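Local coordinates for cellulose binding protein (Clavibacter michiganensis, PDB 4JJO) that probably binds plant cell-wall polysaccharides such as cellulose, as the expansin module of a longer predicted cellulase, and is associated with cell-wall loosening, at residues Ala123-Leu128 and Val137-Gly142; Thr168-Asp173 and Ala178-Gly183. All coordinates share one frame; numbering follows the deposited sequence.

How the interactions relate
Both contacts lie in the expansin C-terminal domain, the immunoglobulin-like half of this two-domain module, on the same side of the chain's centre and with their own centres about 8 Å apart. Along the chain, both segments of interaction 1 precede those of interaction 2. Strands 134-141 and 167-173 are neighbours and tie the two together, with the backbone pairs Glu138 O to Lys170 N (2.8 Å) and Gln140 N to Thr168 O (2.9 Å) as probable hydrogen bonds. Interaction 2 adds strand 178-184 beyond 167-173, while in interaction 1 strand 124-128 faces strand 134-141 across the interior. Val169 joins them, its CG2 lying 3.7 Å from Leu125 CD1, so the hairpin's apolar face and the core are continuous.

Interaction 1: Ala123-Leu128 and Val137-Gly142; sequences AGLQVL and VEIQAG
Leu125 and Ile139 meet through their outermost methyls, CD1 to CD1 at 4.0 Å. Both side chains start the same way, with the first branch set beside the backbone N and opposite the carbonyl carbon (chi1 -62° in Leu125, -65° in Ile139), and both are then extended at chi2, which carries each CD1 across the gap. The two side chains meet at a slant, so a methyl end meets a methyl end without the branches lying along each other.

A second apolar pair is made by Val127 and Val137, where CG2 touches CG2 at 4.1 Å. The valines have nearly the same rotamer: with CG1 opposite the backbone N (chi1 -177° in Val127), CG2 lies beside that N and opposite the carbonyl carbon, and it is this branch that touches. The two valines run alongside one another in opposite senses.

No hydrogen bond crosses between 123-128 and 137-142, and the backbones stay well apart: the nearest CA atoms, Leu125 CA and Val137 CA, are 8.7 Å from each other. Val169 of strand 167-173 and Leu148 of strand 144-150 pack against both Leu125 and Val137, and Ile112 of strand 111-114 lies against Leu125 and Val127. Facing strands that meet only through alternating aliphatic side chains, while their backbones bond to other strands, are characteristic of the core of a beta sandwich, here the immunoglobulin-like fold of the expansin C-terminal domain.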
# COMPACT_ATOMS: atom_id res chain seq x y z
N ALA A 123 -6.75 2.29 18.19
CA ALA A 123 -6.50 1.21 17.25
C ALA A 123 -5.96 1.73 15.93
O ALA A 123 -6.20 2.88 15.55
CB ALA A 123 -7.76 0.40 17.03
N GLY A 124 -5.24 0.86 15.24
CA GLY A 124 -4.76 1.14 13.90
C GLY A 124 -5.22 0.06 12.94
O GLY A 124 -5.24 -1.12 13.29
N LEU A 125 -5.60 0.46 11.74
CA LEU A 125 -6.00 -0.48 10.71
C LEU A 125 -5.18 -0.26 9.45
O LEU A 125 -4.93 0.88 9.05
CB LEU A 125 -7.48 -0.35 10.36
CG LEU A 125 -8.53 -0.60 11.44
CD1 LEU A 125 -9.90 -0.55 10.80
CD2 LEU A 125 -8.30 -1.92 12.13
N GLN A 126 -4.77 -1.35 8.83
CA GLN A 126 -4.10 -1.30 7.54
C GLN A 126 -4.99 -1.97 6.51
O GLN A 126 -5.46 -3.09 6.72
CB GLN A 126 -2.75 -1.99 7.62
CG GLN A 126 -2.04 -2.12 6.29
CD GLN A 126 -0.67 -2.73 6.44
OE1 GLN A 126 -0.52 -3.83 6.98
NE2 GLN A 126 0.35 -2.01 5.99
N VAL A 127 -5.22 -1.29 5.39
CA VAL A 127 -6.04 -1.84 4.32
C VAL A 127 -5.14 -2.39 3.22
O VAL A 127 -4.32 -1.68 2.66
CB VAL A 127 -6.98 -0.79 3.73
CG1 VAL A 127 -7.86 -1.41 2.66
CG2 VAL A 127 -7.83 -0.16 4.82
N LEU A 128 -5.32 -3.67 2.93
CA LEU A 128 -4.50 -4.36 1.95
C LEU A 128 -5.31 -4.65 0.69
O LEU A 128 -6.48 -5.02 0.76
CB LEU A 128 -3.97 -5.66 2.55
CG LEU A 128 -3.17 -5.46 3.84
CD1 LEU A 128 -3.10 -6.75 4.65
CD2 LEU A 128 -1.77 -4.96 3.51
N VAL A 137 -11.11 5.97 5.61
CA VAL A 137 -11.42 4.73 6.31
C VAL A 137 -12.22 5.08 7.55
O VAL A 137 -11.82 5.94 8.32
CB VAL A 137 -10.13 3.98 6.72
CG1 VAL A 137 -10.46 2.76 7.56
CG2 VAL A 137 -9.33 3.59 5.49
N GLU A 138 -13.36 4.41 7.73
CA GLU A 138 -14.25 4.70 8.84
C GLU A 138 -14.64 3.44 9.60
O GLU A 138 -14.77 2.36 9.01
CB GLU A 138 -15.52 5.39 8.33
CG GLU A 138 -15.30 6.76 7.73
CD GLU A 138 -16.49 7.22 6.90
OE1 GLU A 138 -16.75 6.60 5.85
OE2 GLU A 138 -17.16 8.19 7.30
N ILE A 139 -14.82 3.58 10.91
CA ILE A 139 -15.32 2.49 11.74
C ILE A 139 -16.71 2.83 12.25
O ILE A 139 -16.98 3.97 12.65
CB ILE A 139 -14.40 2.21 12.94
CG1 ILE A 139 -13.04 1.71 12.46
CG2 ILE A 139 -15.04 1.19 13.88
CD1 ILE A 139 -12.05 1.42 13.57
N GLN A 140 -17.60 1.85 12.24
CA GLN A 140 -18.99 2.07 12.63
C GLN A 140 -19.11 2.35 14.12
O GLN A 140 -18.50 1.67 14.94
CB GLN A 140 -19.85 0.87 12.25
CG GLN A 140 -21.35 1.15 12.32
CD GLN A 140 -22.15 0.26 11.40
OE1 GLN A 140 -21.86 -0.93 11.24
NE2 GLN A 140 -23.17 0.83 10.76
N ALA A 141 -19.89 3.38 14.45
CA ALA A 141 -20.15 3.75 15.83
C ALA A 141 -21.65 3.94 16.00
O ALA A 141 -22.18 5.02 15.75
CB ALA A 141 -19.42 5.03 16.18
N GLY A 142 -22.33 2.87 16.41
CA GLY A 142 -23.78 2.87 16.44
C GLY A 142 -24.29 2.79 15.02
O GLY A 142 -24.10 1.77 14.34

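Interaction 2: Thr168-Asp173 and Ala178-Gly183; sequences TVKVTD and AVVLPG
Val169 O accepts the shortest bond between the strands, from Leu181 N at 2.8 Å. This bond belongs to the antiparallel beta hairpin of strands 167-173 and 178-184, within the immunoglobulin-like expansin C-terminal domain. Val169 pairs with Leu181 and Val171 with Val179, each hydrogen-bonded in both directions. The bond from Val169 N to Leu181 O differs in shape: its donor stands 43° above the carbonyl plane of Leu181.

Val169, Val171, Val179 and Leu181 send their side chains to one face, toward the interior, where Val169 reaches Leu125 and Val171 reaches Val127. In Val179, chi1 of -66° sets CG1 opposite the carbonyl carbon and puts CG2 between the backbone N and that carbon, from where CG2 packs on Val171 CB at 3.9 Å.

On the other face, with Lys170, Val180 sends one methyl to each of two residues: CG1 to Thr168 CG2 at 3.7 Å and CG2 to Lys170 CD at 3.9 Å. Lys170 bends at chi3 and makes a cation-pi contact with Trp145. At the corner the chain turns at Gly183, a water bridges the two segments, 2.8 Å from Thr168 OG1 and accepting from Gly183 N at 3.0 Å.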
# COMPACT_ATOMS: atom_id res chain seq x y z
N THR A 168 -17.17 -2.96 12.11
CA THR A 168 -17.59 -2.76 10.73
C THR A 168 -16.78 -1.60 10.16
O THR A 168 -16.81 -0.49 10.70
CB THR A 168 -19.09 -2.47 10.61
OG1 THR A 168 -19.84 -3.61 11.05
CG2 THR A 168 -19.46 -2.17 9.17
N VAL A 169 -16.05 -1.86 9.09
CA VAL A 169 -15.15 -0.88 8.52
C VAL A 169 -15.57 -0.50 7.11
O VAL A 169 -15.79 -1.36 6.26
CB VAL A 169 -13.70 -1.42 8.47
CG1 VAL A 169 -12.77 -0.39 7.84
CG2 VAL A 169 -13.23 -1.78 9.87
N LYS A 170 -15.68 0.81 6.87
CA LYS A 170 -15.99 1.31 5.54
C LYS A 170 -14.76 1.95 4.91
O LYS A 170 -14.18 2.88 5.46
CB LYS A 170 -17.13 2.32 5.59
CG LYS A 170 -17.48 2.88 4.22
CD LYS A 170 -18.94 3.26 4.14
CE LYS A 170 -19.30 4.31 5.17
NZ LYS A 170 -20.73 4.72 5.04
N VAL A 171 -14.38 1.43 3.75
CA VAL A 171 -13.24 1.94 3.02
C VAL A 171 -13.69 2.51 1.67
O VAL A 171 -14.31 1.81 0.87
CB VAL A 171 -12.19 0.85 2.79
CG1 VAL A 171 -10.94 1.43 2.16
CG2 VAL A 171 -11.85 0.16 4.10
N THR A 172 -13.39 3.78 1.45
CA THR A 172 -13.75 4.47 0.22
C THR A 172 -12.48 4.82 -0.54
O THR A 172 -11.56 5.40 0.04
CB THR A 172 -14.53 5.77 0.52
OG1 THR A 172 -15.60 5.49 1.43
CG2 THR A 172 -15.08 6.38 -0.76
N ASP A 173 -12.41 4.47 -1.82
CA ASP A 173 -11.20 4.71 -2.59
C ASP A 173 -11.24 6.06 -3.30
O ASP A 173 -12.24 6.78 -3.23
CB ASP A 173 -10.93 3.57 -3.58
CG ASP A 173 -11.94 3.51 -4.72
OD1 ASP A 173 -12.68 4.49 -4.94
OD2 ASP A 173 -11.98 2.47 -5.41
N ALA A 178 -16.93 2.42 -2.50
CA ALA A 178 -16.86 2.02 -1.10
C ALA A 178 -17.10 0.53 -0.91
O ALA A 178 -17.91 -0.08 -1.61
CB ALA A 178 -17.88 2.80 -0.28
N VAL A 179 -16.38 -0.05 0.05
CA VAL A 179 -16.67 -1.39 0.53
C VAL A 179 -16.95 -1.34 2.02
O VAL A 179 -16.28 -0.62 2.76
CB VAL A 179 -15.51 -2.38 0.28
CG1 VAL A 179 -15.31 -2.61 -1.21
CG2 VAL A 179 -14.23 -1.89 0.93
N VAL A 180 -17.96 -2.08 2.45
CA VAL A 180 -18.29 -2.18 3.87
C VAL A 180 -17.94 -3.58 4.35
O VAL A 180 -18.40 -4.58 3.78
CB VAL A 180 -19.77 -1.89 4.13
CG1 VAL A 180 -20.12 -2.16 5.58
CG2 VAL A 180 -20.09 -0.45 3.75
N LEU A 181 -17.12 -3.65 5.39
CA LEU A 181 -16.54 -4.90 5.85
C LEU A 181 -17.00 -5.24 7.26
O LEU A 181 -16.41 -4.78 8.24
CB LEU A 181 -15.02 -4.81 5.81
CG LEU A 181 -14.44 -4.21 4.53
CD1 LEU A 181 -12.96 -3.89 4.71
CD2 LEU A 181 -14.65 -5.14 3.35
N PRO A 182 -18.07 -6.05 7.38
CA PRO A 182 -18.62 -6.42 8.68
C PRO A 182 -17.89 -7.59 9.35
O PRO A 182 -17.18 -8.35 8.69
CB PRO A 182 -20.04 -6.85 8.33
CG PRO A 182 -19.93 -7.40 6.97
CD PRO A 182 -18.89 -6.56 6.27
N GLY A 183 -18.09 -7.73 10.65
CA GLY A 183 -17.68 -8.92 11.37
C GLY A 183 -16.19 -9.01 11.66
O GLY A 183 -15.70 -10.06 12.06
O HOH W 1 -19.65 -5.96 12.51